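Local coordinates for Alr3699 protein (Nostoc sp., PDB 4XSO) that is a glycosyltransferase-family protein of GT-B type that folds into two domains, each built on a parallel beta sheet flanked by helices, at residues N185-S190 / M304-P309; K196-L201 / M280-L285; D226-A229 / Q234-A237. All blocks are in the same frame, centred on the assembly; numbering follows the deposited sequence.

Contact 1 (N185-S190 / M304-P309)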
loop_
_atom_site.group_PDB
_atom_site.type_symbol
_atom_site.label_atom_id
_atom_site.label_comp_id
_atom_site.label_asym_id
_atom_site.label_seq_id
_atom_site.Cartn_x
_atom_site.Cartn_y
_atom_site.Cartn_z
ATOM N N ASN A 185 -25.245 32.391 -11.535
ATOM C CA ASN A 185 -26.158 32.780 -12.620
ATOM C C ASN A 185 -26.951 31.633 -13.201
ATOM O O ASN A 185 -28.077 31.837 -13.663
ATOM C CB ASN A 185 -25.349 33.558 -13.698
ATOM C CG ASN A 185 -24.830 34.864 -13.178
ATOM O OD1 ASN A 185 -25.374 35.471 -12.248
ATOM N ND2 ASN A 185 -23.755 35.302 -13.736
ATOM N N LEU A 186 -26.482 30.396 -13.005
ATOM C CA LEU A 186 -27.319 29.263 -13.311
ATOM C C LEU A 186 -28.572 29.175 -12.460
ATOM O O LEU A 186 -29.444 28.388 -12.757
ATOM C CB LEU A 186 -26.585 27.944 -13.220
ATOM C CG LEU A 186 -25.305 27.786 -14.036
ATOM C CD1 LEU A 186 -24.843 26.333 -13.855
ATOM C CD2 LEU A 186 -25.442 28.207 -15.497
ATOM N N TYR A 187 -28.718 29.989 -11.443
ATOM C CA TYR A 187 -29.803 29.787 -10.511
ATOM C C TYR A 187 -30.843 30.905 -10.656
ATOM O O TYR A 187 -31.748 31.045 -9.846
ATOM C CB TYR A 187 -29.255 29.611 -9.086
ATOM C CG TYR A 187 -28.463 28.340 -8.993
ATOM C CD1 TYR A 187 -29.078 27.121 -8.724
ATOM C CD2 TYR A 187 -27.059 28.334 -9.227
ATOM C CE1 TYR A 187 -28.343 25.932 -8.686
ATOM C CE2 TYR A 187 -26.327 27.154 -9.165
ATOM C CZ TYR A 187 -26.968 25.947 -8.885
ATOM O OH TYR A 187 -26.234 24.768 -8.879
ATOM N N LYS A 188 -30.701 31.686 -11.721
ATOM C CA LYS A 188 -31.636 32.770 -12.000
ATOM C C LYS A 188 -32.650 32.268 -13.056
ATOM O O LYS A 188 -32.257 31.707 -14.086
ATOM C CB LYS A 188 -30.878 33.983 -12.529
ATOM C CG LYS A 188 -29.925 34.534 -11.489
ATOM C CD LYS A 188 -28.991 35.561 -12.067
ATOM C CE LYS A 188 -28.710 36.650 -11.039
ATOM N NZ LYS A 188 -28.191 36.074 -9.798
ATOM N N THR A 189 -33.923 32.442 -12.763
ATOM C CA THR A 189 -35.036 32.088 -13.653
ATOM C C THR A 189 -36.030 33.269 -13.777
ATOM O O THR A 189 -36.352 33.894 -12.793
ATOM C CB THR A 189 -35.774 30.826 -13.119
ATOM O OG1 THR A 189 -34.837 29.783 -12.928
ATOM C CG2 THR A 189 -36.843 30.336 -14.114
ATOM N N SER A 190 -36.478 33.585 -15.000
ATOM C CA SER A 190 -37.416 34.695 -15.219
ATOM C C SER A 190 -38.776 34.356 -14.639
ATOM O O SER A 190 -39.178 33.178 -14.686
ATOM C CB SER A 190 -37.664 34.966 -16.699
ATOM O OG SER A 190 -38.065 33.768 -17.391
ATOM N N MET A 304 -31.173 28.773 -2.035
ATOM C CA MET A 304 -30.824 30.125 -1.605
ATOM C C MET A 304 -30.410 30.941 -2.850
ATOM O O MET A 304 -30.855 32.061 -3.059
ATOM C CB MET A 304 -29.697 30.062 -0.567
ATOM C CG MET A 304 -30.096 29.439 0.780
ATOM S SD MET A 304 -28.724 29.290 1.990
ATOM C CE MET A 304 -29.173 30.729 2.801
ATOM N N LEU A 305 -29.575 30.371 -3.685
ATOM C CA LEU A 305 -29.127 31.064 -4.903
ATOM C C LEU A 305 -30.280 31.280 -5.818
ATOM O O LEU A 305 -30.233 32.202 -6.663
ATOM C CB LEU A 305 -28.055 30.223 -5.604
ATOM C CG LEU A 305 -26.702 30.205 -4.935
ATOM C CD1 LEU A 305 -25.850 29.103 -5.536
ATOM C CD2 LEU A 305 -26.034 31.530 -5.085
ATOM N N CYS A 306 -31.334 30.441 -5.714
ATOM C CA CYS A 306 -32.503 30.673 -6.557
ATOM C C CYS A 306 -33.346 31.759 -5.934
ATOM O O CYS A 306 -34.425 32.075 -6.412
ATOM C CB CYS A 306 -33.379 29.442 -6.760
ATOM S SG CYS A 306 -32.674 28.088 -7.660
ATOM N N GLY A 307 -32.905 32.318 -4.825
ATOM C CA GLY A 307 -33.731 33.310 -4.209
ATOM C C GLY A 307 -35.001 32.754 -3.599
ATOM O O GLY A 307 -35.977 33.428 -3.616
ATOM N N LYS A 308 -34.985 31.568 -3.033
ATOM C CA LYS A 308 -36.201 30.969 -2.457
ATOM C C LYS A 308 -36.124 30.835 -0.946
ATOM O O LYS A 308 -35.052 30.678 -0.368
ATOM C CB LYS A 308 -36.415 29.577 -3.049
ATOM C CG LYS A 308 -36.820 29.626 -4.526
ATOM C CD LYS A 308 -38.105 30.461 -4.550
ATOM C CE LYS A 308 -38.898 30.363 -5.778
ATOM N NZ LYS A 308 -40.032 31.278 -5.609
ATOM N N PRO A 309 -37.268 30.914 -0.291
ATOM C CA PRO A 309 -37.242 30.559 1.122
ATOM C C PRO A 309 -36.850 29.086 1.210
ATOM O O PRO A 309 -37.306 28.269 0.375
ATOM C CB PRO A 309 -38.702 30.669 1.523
ATOM C CG PRO A 309 -39.363 31.510 0.484
ATOM C CD PRO A 309 -38.661 31.126 -0.768
HETATM O O HOH W 1 -28.232 33.360 -8.055
#

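Contact 2 (K196-L201 / M280-L285)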
loop_
_atom_site.group_PDB
_atom_site.type_symbol
_atom_site.label_atom_id
_atom_site.label_comp_id
_atom_site.label_asym_id
_atom_site.label_seq_id
_atom_site.Cartn_x
_atom_site.Cartn_y
_atom_site.Cartn_z
ATOM N N LYS A 196 -45.011 29.789 -16.396
ATOM C CA LYS A 196 -45.324 28.704 -17.307
ATOM C C LYS A 196 -45.151 27.333 -16.718
ATOM O O LYS A 196 -45.941 26.380 -16.966
ATOM C CB LYS A 196 -44.483 28.822 -18.596
ATOM C CG LYS A 196 -45.055 29.877 -19.558
ATOM C CD LYS A 196 -46.610 29.834 -19.629
ATOM C CE LYS A 196 -47.222 30.395 -20.913
ATOM N NZ LYS A 196 -47.294 29.379 -22.014
ATOM N N LEU A 197 -44.043 27.187 -16.029
ATOM C CA LEU A 197 -43.736 25.921 -15.426
ATOM C C LEU A 197 -44.791 25.536 -14.363
ATOM O O LEU A 197 -45.223 24.370 -14.340
ATOM C CB LEU A 197 -42.293 25.933 -14.858
ATOM C CG LEU A 197 -41.802 24.638 -14.212
ATOM C CD1 LEU A 197 -41.850 23.449 -15.159
ATOM C CD2 LEU A 197 -40.376 24.821 -13.729
ATOM N N ARG A 198 -45.158 26.481 -13.484
ATOM C CA ARG A 198 -46.224 26.200 -12.522
ATOM C C ARG A 198 -47.563 25.775 -13.266
ATOM O O ARG A 198 -48.267 24.885 -12.840
ATOM C CB ARG A 198 -46.419 27.394 -11.608
ATOM C CG ARG A 198 -45.285 27.585 -10.623
ATOM C CD ARG A 198 -45.347 28.945 -9.966
ATOM N NE ARG A 198 -46.585 29.159 -9.233
ATOM C CZ ARG A 198 -46.829 28.792 -7.988
ATOM N NH1 ARG A 198 -45.907 28.172 -7.260
ATOM N NH2 ARG A 198 -47.992 29.087 -7.452
ATOM N N GLN A 199 -47.842 26.414 -14.391
ATOM C CA GLN A 199 -49.015 26.107 -15.202
ATOM C C GLN A 199 -48.971 24.701 -15.713
ATOM O O GLN A 199 -49.921 23.984 -15.506
ATOM C CB GLN A 199 -49.191 27.085 -16.383
ATOM C CG GLN A 199 -49.893 28.352 -15.963
ATOM C CD GLN A 199 -50.002 29.427 -17.058
ATOM O OE1 GLN A 199 -49.252 29.439 -18.047
ATOM N NE2 GLN A 199 -50.930 30.358 -16.862
ATOM N N GLN A 200 -47.868 24.299 -16.352
ATOM C CA GLN A 200 -47.731 22.976 -16.891
ATOM C C GLN A 200 -47.735 21.909 -15.811
ATOM O O GLN A 200 -48.113 20.767 -16.047
ATOM C CB GLN A 200 -46.461 22.893 -17.701
ATOM C CG GLN A 200 -46.547 23.766 -18.950
ATOM C CD GLN A 200 -45.440 23.489 -19.958
ATOM O OE1 GLN A 200 -44.575 22.658 -19.735
ATOM N NE2 GLN A 200 -45.478 24.181 -21.081
ATOM N N LEU A 201 -47.260 22.260 -14.632
ATOM C CA LEU A 201 -47.222 21.332 -13.540
ATOM C C LEU A 201 -48.544 21.292 -12.866
ATOM O O LEU A 201 -48.753 20.437 -12.046
ATOM C CB LEU A 201 -46.150 21.723 -12.535
ATOM C CG LEU A 201 -44.752 21.441 -13.001
ATOM C CD1 LEU A 201 -43.765 21.815 -11.926
ATOM C CD2 LEU A 201 -44.617 19.972 -13.394
ATOM N N MET A 280 -37.005 24.690 -8.707
ATOM C CA MET A 280 -36.865 25.439 -7.425
ATOM C C MET A 280 -37.559 26.823 -7.502
ATOM O O MET A 280 -38.324 27.261 -6.641
ATOM C CB MET A 280 -35.387 25.590 -7.102
ATOM C CG MET A 280 -34.643 24.314 -6.643
ATOM S SD MET A 280 -32.972 24.612 -6.031
ATOM C CE MET A 280 -32.742 22.937 -5.388
ATOM N N ALA A 281 -37.277 27.527 -8.586
ATOM C CA ALA A 281 -37.871 28.810 -8.828
ATOM C C ALA A 281 -39.374 28.724 -8.834
ATOM O O ALA A 281 -40.042 29.641 -8.349
ATOM C CB ALA A 281 -37.376 29.416 -10.138
ATOM N N ALA A 282 -39.928 27.633 -9.334
ATOM C CA ALA A 282 -41.351 27.520 -9.324
ATOM C C ALA A 282 -41.970 27.126 -7.986
ATOM O O ALA A 282 -43.153 27.158 -7.867
ATOM C CB ALA A 282 -41.782 26.584 -10.388
ATOM N N CYS A 283 -41.174 26.756 -6.996
ATOM C CA CYS A 283 -41.695 26.460 -5.646
ATOM C C CYS A 283 -41.944 27.778 -4.934
ATOM O O CYS A 283 -41.501 28.857 -5.397
ATOM C CB CYS A 283 -40.671 25.649 -4.891
ATOM S SG CYS A 283 -40.546 24.005 -5.607
ATOM N N ASP A 284 -42.680 27.700 -3.839
ATOM C CA ASP A 284 -42.863 28.815 -2.936
ATOM C C ASP A 284 -41.980 28.595 -1.724
ATOM O O ASP A 284 -41.631 29.525 -1.077
ATOM C CB ASP A 284 -44.345 28.931 -2.587
ATOM C CG ASP A 284 -45.214 29.191 -3.839
ATOM O OD1 ASP A 284 -45.124 30.361 -4.265
ATOM O OD2 ASP A 284 -45.898 28.261 -4.432
ATOM N N LEU A 285 -41.568 27.353 -1.459
ATOM C CA LEU A 285 -40.644 27.020 -0.369
ATOM C C LEU A 285 -39.924 25.758 -0.768
ATOM O O LEU A 285 -40.510 24.889 -1.400
ATOM C CB LEU A 285 -41.421 26.798 0.918
ATOM C CG LEU A 285 -40.741 26.162 2.116
ATOM C CD1 LEU A 285 -39.678 27.160 2.608
ATOM C CD2 LEU A 285 -41.734 25.837 3.272
#

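Contact 3 (D226-A229 / Q234-A237)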
loop_
_atom_site.group_PDB
_atom_site.type_symbol
_atom_site.label_atom_id
_atom_site.label_comp_id
_atom_site.label_asym_id
_atom_site.label_seq_id
_atom_site.Cartn_x
_atom_site.Cartn_y
_atom_site.Cartn_z
ATOM N N ASP A 226 -45.788 13.977 6.351
ATOM C CA ASP A 226 -46.494 14.159 7.640
ATOM C C ASP A 226 -46.803 15.635 7.911
ATOM O O ASP A 226 -47.911 15.995 8.276
ATOM C CB ASP A 226 -45.680 13.632 8.792
ATOM C CG ASP A 226 -45.686 12.127 8.901
ATOM O OD1 ASP A 226 -46.612 11.516 8.377
ATOM O OD2 ASP A 226 -44.732 11.554 9.507
ATOM N N ALA A 227 -45.854 16.531 7.638
ATOM C CA ALA A 227 -46.153 17.947 7.811
ATOM C C ALA A 227 -47.271 18.427 6.868
ATOM O O ALA A 227 -48.052 19.298 7.229
ATOM C CB ALA A 227 -44.902 18.795 7.604
ATOM N N LEU A 228 -47.363 17.896 5.653
ATOM C CA LEU A 228 -48.399 18.354 4.726
ATOM C C LEU A 228 -49.793 18.099 5.318
ATOM O O LEU A 228 -50.694 18.909 5.184
ATOM C CB LEU A 228 -48.261 17.623 3.383
ATOM C CG LEU A 228 -48.427 18.496 2.144
ATOM C CD1 LEU A 228 -47.565 19.736 2.260
ATOM C CD2 LEU A 228 -48.056 17.730 0.874
ATOM N N ALA A 229 -49.914 16.987 6.022
ATOM C CA ALA A 229 -51.139 16.628 6.726
ATOM C C ALA A 229 -51.581 17.736 7.651
ATOM O O ALA A 229 -52.753 17.795 7.986
ATOM C CB ALA A 229 -50.935 15.334 7.495
ATOM N N GLN A 234 -54.389 24.354 0.124
ATOM C CA GLN A 234 -53.699 24.870 -1.026
ATOM C C GLN A 234 -52.184 24.513 -1.033
ATOM O O GLN A 234 -51.515 24.703 -2.078
ATOM C CB GLN A 234 -53.911 26.385 -1.198
ATOM C CG GLN A 234 -53.098 27.307 -0.290
ATOM C CD GLN A 234 -53.727 27.443 1.074
ATOM O OE1 GLN A 234 -54.552 26.616 1.458
ATOM N NE2 GLN A 234 -53.346 28.485 1.813
ATOM N N VAL A 235 -51.675 23.929 0.073
ATOM C CA VAL A 235 -50.299 23.479 0.123
ATOM C C VAL A 235 -50.148 22.140 -0.550
ATOM O O VAL A 235 -50.686 21.102 -0.078
ATOM C CB VAL A 235 -49.724 23.383 1.569
ATOM C CG1 VAL A 235 -48.251 22.942 1.539
ATOM C CG2 VAL A 235 -49.860 24.705 2.309
ATOM N N THR A 236 -49.313 22.128 -1.601
ATOM C CA THR A 236 -48.911 20.867 -2.269
ATOM C C THR A 236 -47.398 20.684 -2.311
ATOM O O THR A 236 -46.613 21.661 -2.307
ATOM C CB THR A 236 -49.353 20.800 -3.737
ATOM O OG1 THR A 236 -48.680 21.813 -4.450
ATOM C CG2 THR A 236 -50.767 21.015 -3.888
ATOM N N ALA A 237 -46.991 19.420 -2.320
ATOM C CA ALA A 237 -45.589 19.068 -2.340
ATOM C C ALA A 237 -45.200 18.499 -3.725
ATOM O O ALA A 237 -45.967 17.782 -4.337
ATOM C CB ALA A 237 -45.303 18.104 -1.213
#

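Contact 1 (N185-S190 / M304-P309)
C306 meets Y187 in two unusual ways, its thiol at the edge of the aromatic ring and its CA-H group at the tyrosine's backbone carbonyl, while no conventional hydrogen bond runs directly between the segments. The sulfur-aromatic geometry is clear: C306 SG lies 5.2 Å from the centroid of the Y187 ring and 83° off the ring normal, so it sits in the ring plane, nearest to CD1. A CA-H...O contact runs alongside, with C306 CA 3.4 Å from Y187 O and an angle at hydrogen of 163°.

L305 takes the ring from another direction. Its CB packs 3.7 Å from Y187 CB, and its CD1 reaches over one face, 4.0 Å from Y187 CD2. Because Y187 CG is anti to the carbonyl carbon (chi1 -66°), the ring leads on past this point, and its hydroxyl is hydrogen-bonded to E302 of helix 298-305. The carbonyl L305 O, near the helix end, accepts from a water at 2.7 Å that is weakly linked to K188 NZ, and also from Q361 of helix 350-368. The chain then leaves the helix through a Schellman motif at G307.

Carbon over a face, sulfur at the rim and E302 at the hydroxyl would be expected to limit the rotation of the ring, and they tie the loop before helix 191-201 to the end of helix 298-305.

Contact 2 (K196-L201 / M280-L285)
R198 bridges the two segments with a single nitrogen: its NH1 donates both to the backbone carbonyl of A282 and to the carboxylate of D284, across the join between helix 191-201 and the end of helix 276-282. The bond from R198 NH1 to A282 O measures 3.0 Å and lies in the guanidinium plane, approaching nearly along the carbonyl direction. The salt bridge from R198 NH1 to D284 OD2 is shorter, at 2.8 Å, yet less regular. The N-H...O angle is 148°, the acceptor is tilted from the guanidinium plane, and OD2 is met on its syn side but out of the carboxylate plane. The two flat groups stand 83° apart, which excludes a side-on, two-bond pairing.

The close part of the contact is centred on A282, where the CA atoms of R198 and A282 come within 6.0 Å. The methyl A282 CB lies 3.7 Å from R198 CG, and the bend of the arginine chain at chi3 (60°) turns the edge of the guanidinium, with NH1, toward A282 O. On the looser side, L197 CD2 stands 4.0 Å from A282 CB, and the solvent side of this helix turn carries the exposed K196, Q199 and Q200.

Further bonds hold both members of the ion pair. R198 NH2 donates to the carbonyls of A204 and N206, and D284 OD2 also accepts from the backbone N of V208 on strand 207-212. The positive charge thus faces one carboxylate and three carbonyl oxygens, an environment that would be expected to stabilise the charged form of the arginine and secure the helix-helix join to the neighbouring sheet.

Contact 3 (D226-A229 / Q234-A237)
The contact belongs to a beta-alpha-beta unit, strand 207-212, helix 221-228 and strand 235-240, in the Rossmann-like second domain of a GT-B protein. It lies where the end of the helix packs on the start of the following strand, and L228 supplies the helix side of it.

Apolar contact carries the interface across the segments. L228 is directed at the strand and divides its two methyls between residues two apart: CD1 meets V235 CG1, and CD2 goes to the methyl of A237. V235 and A237 both turn their side chains toward the helix, while that of the intervening T236 starts off away from it, as expected of successive residues in an extended strand. The leucine's first torsion (chi1 -137°) lies away from the usual staggered positions; with it the fork opens along one face of the strand, with a methyl for each partner. The V235 methyl is placed by its own torsion, with CG1 anti to the backbone N (chi1 -178°).

No hydrogen bond crosses between the segments; the strand backbone pairs with its sheet neighbours instead, T236 with F207 and V209 and A237 with R266 and K268. V235 O also accepts from the side chain of R266, and D226 OD1 from Q257.

The fit is tight at both methyls: L228 CD1 comes within 3.4 Å of V235 CG1, and L228 CD2 within 3.5 Å of A237 CB.

Overall arrangement
The three contacts are nested along the chain: contact 3 lies inside the loop closed by contact 2, which itself lies inside that closed by contact 1. Contacts 1 and 2 have centres 13 Å apart and touch directly, K308 NZ approaching C283 O to 2.8 Å in a hydrogen bond. Contact 3 is separate, its centre 16 Å from that of contact 2 and 23 Å from that of contact 1, with nearest atoms about 7 and 12 Å away. Strand 207-212 links contacts 2 and 3: it pairs with strand 285-287 on one side and strand 235-240 on the other. All three thus join elements packed around the same six-stranded parallel sheet.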